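Local coordinates for putative fimbrium subunit Fim1C (Bacteroides uniformis, PDB 4K4K), which is a putative component of the fimbrial tip, where it may help the bacterium adhere to surfaces and form biofilms, at residues 88-93 against 111-116; 105-110 against 170-175; 146-151 against 251-256. One frame throughout, in Å; residues are numbered along the deposited sequence.

Contact 1: residues 88-93 against 111-116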
# COMPACT_ATOMS: atom_id res chain seq x y z
N ALA A 88 11.08 -9.47 1.09
CA ALA A 88 9.77 -9.70 1.70
C ALA A 88 8.73 -8.83 1.06
O ALA A 88 9.06 -7.83 0.42
CB ALA A 88 9.82 -9.45 3.22
N TYR A 89 7.47 -9.19 1.28
CA TYR A 89 6.36 -8.38 0.79
C TYR A 89 5.20 -8.47 1.77
O TYR A 89 5.13 -9.38 2.60
CB TYR A 89 5.91 -8.81 -0.65
CG TYR A 89 5.15 -10.13 -0.62
CD1 TYR A 89 5.82 -11.34 -0.49
CD2 TYR A 89 3.75 -10.15 -0.60
CE1 TYR A 89 5.13 -12.55 -0.38
CE2 TYR A 89 3.04 -11.35 -0.47
CZ TYR A 89 3.73 -12.54 -0.32
OH TYR A 89 3.03 -13.72 -0.20
N TYR A 90 4.30 -7.51 1.66
CA TYR A 90 3.08 -7.43 2.47
C TYR A 90 1.94 -7.05 1.51
O TYR A 90 2.17 -6.20 0.66
CB TYR A 90 3.27 -6.35 3.58
CG TYR A 90 1.98 -5.98 4.28
CD1 TYR A 90 1.52 -6.72 5.37
CD2 TYR A 90 1.14 -4.98 3.77
CE1 TYR A 90 0.27 -6.46 5.96
CE2 TYR A 90 -0.09 -4.68 4.38
CZ TYR A 90 -0.51 -5.42 5.48
OH TYR A 90 -1.72 -5.17 6.06
N PRO A 91 0.71 -7.55 1.68
CA PRO A 91 0.28 -8.57 2.66
C PRO A 91 0.50 -9.97 2.13
O PRO A 91 0.29 -10.25 0.93
CB PRO A 91 -1.21 -8.25 2.85
CG PRO A 91 -1.64 -7.77 1.47
CD PRO A 91 -0.42 -7.07 0.86
N TYR A 92 0.96 -10.85 3.01
CA TYR A 92 1.20 -12.25 2.67
C TYR A 92 -0.01 -12.88 1.97
O TYR A 92 -1.16 -12.63 2.36
CB TYR A 92 1.48 -13.03 3.96
CG TYR A 92 1.53 -14.53 3.77
CD1 TYR A 92 2.68 -15.15 3.29
CD2 TYR A 92 0.42 -15.32 4.06
CE1 TYR A 92 2.73 -16.54 3.13
CE2 TYR A 92 0.46 -16.70 3.89
CZ TYR A 92 1.62 -17.31 3.44
OH TYR A 92 1.66 -18.67 3.29
N ARG A 93 0.27 -13.67 0.92
CA ARG A 93 -0.69 -14.52 0.19
C ARG A 93 -0.18 -15.93 0.22
O ARG A 93 0.98 -16.15 -0.11
CB ARG A 93 -0.87 -14.10 -1.27
CG ARG A 93 -1.52 -12.76 -1.42
CD ARG A 93 -2.33 -12.77 -2.67
NE ARG A 93 -3.03 -11.51 -2.81
CZ ARG A 93 -3.15 -10.87 -3.96
NH1 ARG A 93 -2.61 -11.37 -5.07
NH2 ARG A 93 -3.79 -9.72 -4.01
N PRO A 111 -11.23 -3.55 3.28
CA PRO A 111 -10.31 -2.70 4.07
C PRO A 111 -9.07 -2.29 3.25
O PRO A 111 -8.57 -3.10 2.46
CB PRO A 111 -9.92 -3.59 5.25
CG PRO A 111 -10.07 -4.99 4.77
CD PRO A 111 -11.06 -4.99 3.63
N GLN A 112 -8.61 -1.06 3.44
CA GLN A 112 -7.43 -0.52 2.75
C GLN A 112 -6.18 -1.38 2.96
O GLN A 112 -5.42 -1.56 2.01
CB GLN A 112 -7.13 0.90 3.23
CG GLN A 112 -8.21 1.94 2.90
CD GLN A 112 -7.98 2.56 1.54
OE1 GLN A 112 -7.26 3.55 1.40
NE2 GLN A 112 -8.53 1.96 0.50
N LYS A 113 -5.97 -1.92 4.19
CA LYS A 113 -4.77 -2.72 4.50
C LYS A 113 -4.65 -3.98 3.62
O LYS A 113 -3.54 -4.44 3.39
CB LYS A 113 -4.71 -3.10 5.99
CG LYS A 113 -5.73 -4.14 6.47
CD LYS A 113 -5.42 -4.62 7.88
CE LYS A 113 -6.29 -5.77 8.31
NZ LYS A 113 -5.85 -7.06 7.71
N ASP A 114 -5.78 -4.53 3.11
CA ASP A 114 -5.76 -5.76 2.30
C ASP A 114 -5.30 -5.52 0.87
O ASP A 114 -4.98 -6.49 0.18
CB ASP A 114 -7.14 -6.43 2.31
CG ASP A 114 -7.45 -7.10 3.66
OD1 ASP A 114 -6.57 -7.08 4.55
OD2 ASP A 114 -8.56 -7.65 3.81
N ILE A 115 -5.27 -4.24 0.41
CA ILE A 115 -4.79 -3.94 -0.94
C ILE A 115 -3.50 -3.07 -0.88
O ILE A 115 -2.99 -2.69 -1.92
CB ILE A 115 -5.88 -3.29 -1.83
CG1 ILE A 115 -6.39 -1.93 -1.23
CG2 ILE A 115 -7.02 -4.28 -2.10
CD1 ILE A 115 -7.24 -1.04 -2.20
N ASP A 116 -3.01 -2.76 0.32
CA ASP A 116 -1.82 -1.94 0.48
C ASP A 116 -0.55 -2.79 0.25
O ASP A 116 0.14 -3.17 1.19
CB ASP A 116 -1.83 -1.29 1.88
CG ASP A 116 -0.75 -0.26 2.07
OD1 ASP A 116 -0.00 0.02 1.09
OD2 ASP A 116 -0.59 0.20 3.21
O HOH W 1 -3.41 -7.53 5.68
O HOH W 2 -4.67 -7.68 -2.22
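Y90 has CG anti to the backbone N (chi1 168°), and its ring lies beside K113 and D116; K113 carries CG between the backbone N and the carbonyl carbon, and a bend at chi4 (77°) puts NZ within reach of D114 OD1. The contact joins the end of strand 84-90 of this fimbrillin-like protein to the turn that precedes strand 118-126. The two side chains cross at about a right angle: Y90 OH lies 3.6 Å from K113 CB. At the ring edge Y90 CD2 meets D116 O at 3.3 Å. On one ring face sits P91 CB, 3.8 Å above the plane and over the centre; the peptide bond before P91 is cis, and P91 CG reaches across to D114 O. K113 NZ forms a salt bridge with D114 OD1 from the syn side of the carboxylate. The same NZ donates to a water that also bonds Y90 OH. D116 bonds H139 through OD1. A second water spans the segments near R93, whose guanidinium is also engaged by Y102 in a cation-pi contact: this water accepts from R93 NH2 at 2.9 Å, in the guanidinium plane, and donates to D114 O at 2.7 Å.

Contact 2: residues 105-110 against 170-175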
# COMPACT_ATOMS: atom_id res chain seq x y z
N ASP A 105 -5.48 -5.96 -7.27
CA ASP A 105 -6.83 -5.58 -7.70
C ASP A 105 -7.30 -4.50 -6.71
O ASP A 105 -7.40 -4.77 -5.52
CB ASP A 105 -7.80 -6.78 -7.78
CG ASP A 105 -9.20 -6.44 -8.26
OD1 ASP A 105 -9.49 -5.24 -8.52
OD2 ASP A 105 -10.04 -7.37 -8.34
N VAL A 106 -7.43 -3.25 -7.18
CA VAL A 106 -7.83 -2.13 -6.30
C VAL A 106 -9.33 -1.80 -6.50
O VAL A 106 -9.76 -0.74 -6.03
CB VAL A 106 -6.91 -0.87 -6.43
CG1 VAL A 106 -5.48 -1.16 -5.94
CG2 VAL A 106 -6.92 -0.31 -7.86
N SER A 107 -10.13 -2.70 -7.18
CA SER A 107 -11.58 -2.49 -7.38
C SER A 107 -12.32 -2.45 -6.05
O SER A 107 -13.35 -1.78 -5.94
CB SER A 107 -12.18 -3.60 -8.25
OG SER A 107 -11.57 -3.68 -9.52
N VAL A 108 -11.82 -3.22 -5.05
CA VAL A 108 -12.44 -3.29 -3.72
C VAL A 108 -11.49 -2.55 -2.77
O VAL A 108 -10.37 -3.01 -2.52
CB VAL A 108 -12.76 -4.74 -3.25
CG1 VAL A 108 -13.34 -4.73 -1.83
CG2 VAL A 108 -13.74 -5.42 -4.21
N GLN A 109 -11.94 -1.40 -2.29
CA GLN A 109 -11.13 -0.49 -1.46
C GLN A 109 -11.09 -0.81 0.03
O GLN A 109 -10.14 -0.43 0.71
CB GLN A 109 -11.63 0.94 -1.60
CG GLN A 109 -11.34 1.52 -2.98
CD GLN A 109 -9.87 1.85 -3.11
OE1 GLN A 109 -9.32 2.59 -2.30
NE2 GLN A 109 -9.20 1.26 -4.09
N THR A 110 -12.17 -1.41 0.57
CA THR A 110 -12.27 -1.67 2.00
C THR A 110 -12.09 -3.17 2.31
O THR A 110 -12.80 -3.99 1.72
CB THR A 110 -13.63 -1.12 2.51
OG1 THR A 110 -13.71 0.28 2.18
CG2 THR A 110 -13.81 -1.28 4.01
N GLN A 170 -10.05 4.80 -13.78
CA GLN A 170 -8.96 4.12 -13.10
C GLN A 170 -8.67 2.77 -13.69
O GLN A 170 -9.60 2.00 -13.96
CB GLN A 170 -9.30 3.89 -11.61
CG GLN A 170 -9.49 5.17 -10.81
CD GLN A 170 -8.25 6.01 -10.76
OE1 GLN A 170 -8.18 7.10 -11.34
NE2 GLN A 170 -7.20 5.50 -10.12
N GLN A 171 -7.38 2.45 -13.81
CA GLN A 171 -6.93 1.09 -14.09
C GLN A 171 -7.01 0.40 -12.74
O GLN A 171 -6.75 1.05 -11.71
CB GLN A 171 -5.51 1.07 -14.68
CG GLN A 171 -5.43 1.57 -16.12
CD GLN A 171 -6.19 0.72 -17.12
OE1 GLN A 171 -6.39 -0.49 -16.94
NE2 GLN A 171 -6.66 1.33 -18.19
N THR A 172 -7.43 -0.88 -12.68
CA THR A 172 -7.60 -1.52 -11.38
C THR A 172 -6.74 -2.77 -11.18
O THR A 172 -6.65 -3.26 -10.05
CB THR A 172 -9.08 -1.88 -11.16
OG1 THR A 172 -9.50 -2.78 -12.19
CG2 THR A 172 -10.00 -0.64 -11.07
N ALA A 173 -6.07 -3.26 -12.24
CA ALA A 173 -5.22 -4.46 -12.15
C ALA A 173 -3.73 -4.17 -12.37
O ALA A 173 -3.36 -3.45 -13.29
CB ALA A 173 -5.69 -5.49 -13.17
N ALA A 174 -2.89 -4.78 -11.55
CA ALA A 174 -1.44 -4.65 -11.69
C ALA A 174 -0.76 -5.93 -11.19
O ALA A 174 -1.41 -6.76 -10.57
CB ALA A 174 -0.91 -3.42 -10.94
N THR A 175 0.53 -6.09 -11.48
CA THR A 175 1.34 -7.20 -11.03
C THR A 175 2.60 -6.69 -10.37
O THR A 175 3.04 -5.57 -10.64
CB THR A 175 1.71 -8.18 -12.18
OG1 THR A 175 2.55 -7.50 -13.13
CG2 THR A 175 0.46 -8.77 -12.89
O HOH W 3 -9.49 -5.48 -11.89
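T172 meets 105-107 through its backbone carbonyl on one flank and its side chain on another. The tight part is the backbone. V106 N donates to T172 O at 3.0 Å, and D105 CA adds a CA-H...O contact to the same oxygen at 3.3 Å. Next to this bond V106 CG2 packs alongside the threonine backbone, 3.8 Å from T172 CA; V106 is buried, and L208 also touches its side chain. Further along the loop the buried Q109 closes back, its NE2 donating to V106 O at 2.8 Å and also bonding I206 O.

S107 N reaches D105 OD1 from above the carboxylate plane, 38° out of it. In the conformer given, S107 OG lies 3.5 Å from T172 CB and donates to the syn lone pair of D105 OD1 at 2.8 Å. Together the two bonds would hold the carboxylate over the start of the loop. CG of D105 is anti to the backbone N (chi1 -178°), beside the carbonyl carbon, on the side where the chain turns on to S107.

The solvent side is looser. D105 is exposed, and a water bonded to T172 OG1 at 2.7 Å gives D105 OD1 only a weak bond. D105 and A173 form an antiparallel non-hydrogen-bonded pair at the end of the pairing between strands 101-105 and 164-177, and the bond from S107 N to D105 OD1 makes the exit from that first strand an Asx turn.

Contact 3: residues 146-151 against 251-256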
# COMPACT_ATOMS: atom_id res chain seq x y z
N ILE A 146 -8.22 12.59 1.35
CA ILE A 146 -9.06 13.74 1.04
C ILE A 146 -9.76 14.25 2.29
O ILE A 146 -10.37 13.49 3.04
CB ILE A 146 -10.06 13.32 -0.09
CG1 ILE A 146 -9.29 12.99 -1.39
CG2 ILE A 146 -11.18 14.37 -0.32
CD1 ILE A 146 -9.99 12.14 -2.36
N THR A 147 -9.70 15.58 2.49
CA THR A 147 -10.40 16.25 3.57
C THR A 147 -11.41 17.17 2.91
O THR A 147 -11.04 17.94 2.02
CB THR A 147 -9.41 16.99 4.48
OG1 THR A 147 -8.42 16.07 4.91
CG2 THR A 147 -10.07 17.60 5.69
N ILE A 148 -12.67 17.09 3.32
CA ILE A 148 -13.72 17.95 2.76
C ILE A 148 -14.12 19.01 3.78
O ILE A 148 -14.31 18.70 4.95
CB ILE A 148 -14.94 17.07 2.34
CG1 ILE A 148 -14.56 16.06 1.23
CG2 ILE A 148 -16.16 17.92 1.95
CD1 ILE A 148 -15.48 14.82 1.24
N LYS A 149 -14.28 20.26 3.34
CA LYS A 149 -14.82 21.30 4.21
C LYS A 149 -15.73 22.22 3.42
O LYS A 149 -15.58 22.37 2.21
CB LYS A 149 -13.72 22.09 4.95
CG LYS A 149 -12.69 22.78 4.08
CD LYS A 149 -11.60 23.40 4.94
CE LYS A 149 -10.67 24.27 4.14
NZ LYS A 149 -9.50 24.73 4.95
N ALA A 150 -16.68 22.84 4.09
CA ALA A 150 -17.55 23.80 3.43
C ALA A 150 -16.86 25.15 3.35
O ALA A 150 -15.94 25.41 4.11
CB ALA A 150 -18.85 23.94 4.20
N ASP A 151 -17.33 26.05 2.47
CA ASP A 151 -16.79 27.40 2.43
C ASP A 151 -17.13 28.19 3.72
O ASP A 151 -16.51 29.22 3.98
CB ASP A 151 -17.29 28.18 1.19
CG ASP A 151 -18.80 28.24 0.96
OD1 ASP A 151 -19.56 27.86 1.88
OD2 ASP A 151 -19.21 28.82 -0.06
N TYR A 251 -5.49 15.96 -0.50
CA TYR A 251 -6.32 17.01 -1.08
C TYR A 251 -7.23 17.61 -0.03
O TYR A 251 -7.88 16.87 0.70
CB TYR A 251 -7.18 16.49 -2.25
CG TYR A 251 -6.40 15.89 -3.40
CD1 TYR A 251 -5.79 16.70 -4.35
CD2 TYR A 251 -6.34 14.51 -3.58
CE1 TYR A 251 -5.10 16.15 -5.43
CE2 TYR A 251 -5.63 13.95 -4.64
CZ TYR A 251 -5.02 14.78 -5.57
OH TYR A 251 -4.34 14.24 -6.63
N THR A 252 -7.29 18.95 0.01
CA THR A 252 -8.26 19.66 0.85
C THR A 252 -9.28 20.24 -0.11
O THR A 252 -8.93 21.08 -0.96
CB THR A 252 -7.63 20.67 1.80
OG1 THR A 252 -6.71 20.00 2.67
CG2 THR A 252 -8.69 21.40 2.65
N ILE A 253 -10.52 19.78 0.00
CA ILE A 253 -11.61 20.19 -0.87
C ILE A 253 -12.50 21.19 -0.16
O ILE A 253 -13.07 20.85 0.87
CB ILE A 253 -12.44 18.95 -1.33
CG1 ILE A 253 -11.57 17.69 -1.63
CG2 ILE A 253 -13.47 19.28 -2.41
CD1 ILE A 253 -10.76 17.70 -2.85
N THR A 254 -12.63 22.40 -0.71
CA THR A 254 -13.55 23.37 -0.16
C THR A 254 -14.77 23.41 -1.08
O THR A 254 -14.66 23.80 -2.25
CB THR A 254 -12.91 24.76 0.04
OG1 THR A 254 -11.75 24.62 0.86
CG2 THR A 254 -13.88 25.74 0.71
N ILE A 255 -15.94 23.08 -0.54
CA ILE A 255 -17.15 23.05 -1.34
C ILE A 255 -18.02 24.27 -1.08
O ILE A 255 -18.31 24.63 0.07
CB ILE A 255 -17.93 21.73 -1.13
CG1 ILE A 255 -17.02 20.48 -1.37
CG2 ILE A 255 -19.22 21.69 -1.99
CD1 ILE A 255 -17.73 19.10 -1.16
N SER A 256 -18.46 24.90 -2.18
CA SER A 256 -19.37 26.04 -2.18
C SER A 256 -20.53 25.73 -3.15
O SER A 256 -20.42 24.78 -3.93
CB SER A 256 -18.61 27.30 -2.58
OG SER A 256 -18.52 27.46 -3.98
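Residues 146-150 of strand 132-150 run parallel to 251-255 of strand 247-256, in register from I146 beside Y251 to A150 beside I255, the axes of the short segments 4.7 Å apart at the closest and inclined by 27°. The two segments take turns as donor, amide to carbonyl: T147 N to Y251 O, I253 N to T147 O at 2.8 Å, K149 N to I253 O, and I255 N to K149 O. CA-H...O contacts run between these bonds.

One face carries I146, I148, Y251, I253 and I255. I146 CG2, anti to its backbone N, meets I253 CG1 at 3.6 Å, while its other branch, CG1, lies 4.0 Å from Y251 CD2 at the ring edge. One step on, I148 CG2 touches I255 CD1 at 3.7 Å. The Y251 hydroxyl bonds S240. V262 of the adjacent strand 259-268 flanks this apolar face, and L218, F220 and V165 of other strands cover it, consistent with the beta-sandwich architecture of the transthyretin-like clan to which this fimbrillin family belongs.

The other face carries T147, K149, T252 and T254 and is more polar. K149 runs extended beyond CG across the two threonines of 251-256, its CE 3.5 Å from T254 OG1 and 3.8 Å from T252 CG2. At the end of the pair, D151 N reaches I255 O at 3.0 Å with a bent angle of 138°. D151 OD1 accepts from the backbone N of T153 and of L155, and its OD2 bonds S154 OG. An alanine here would probably leave those two amides and the S154 hydroxyl without their carboxylate partner and allow the following turn to loosen. S256 OG bonds G259 O at the start of strand 259-268.

Contacts 1 and 2 are neighbours, their centres about 13 Å apart, and both draw on the loop between strands 101-105 and 118-126: I115 of contact 1 packs against D105, V106, V108 and Q109 of contact 2. Contact 3 lies toward one end of the elongated chain, its centre about 30 Å from that of contact 1 and about 26 Å from that of contact 2, and touches neither. Along the chain the segments of contacts 1 and 2 alternate, as do those of contacts 2 and 3, whereas contact 1 closes before contact 3 opens. The chain thus returns to each region more than once, and no contact of this putative tip subunit is built from one continuous stretch.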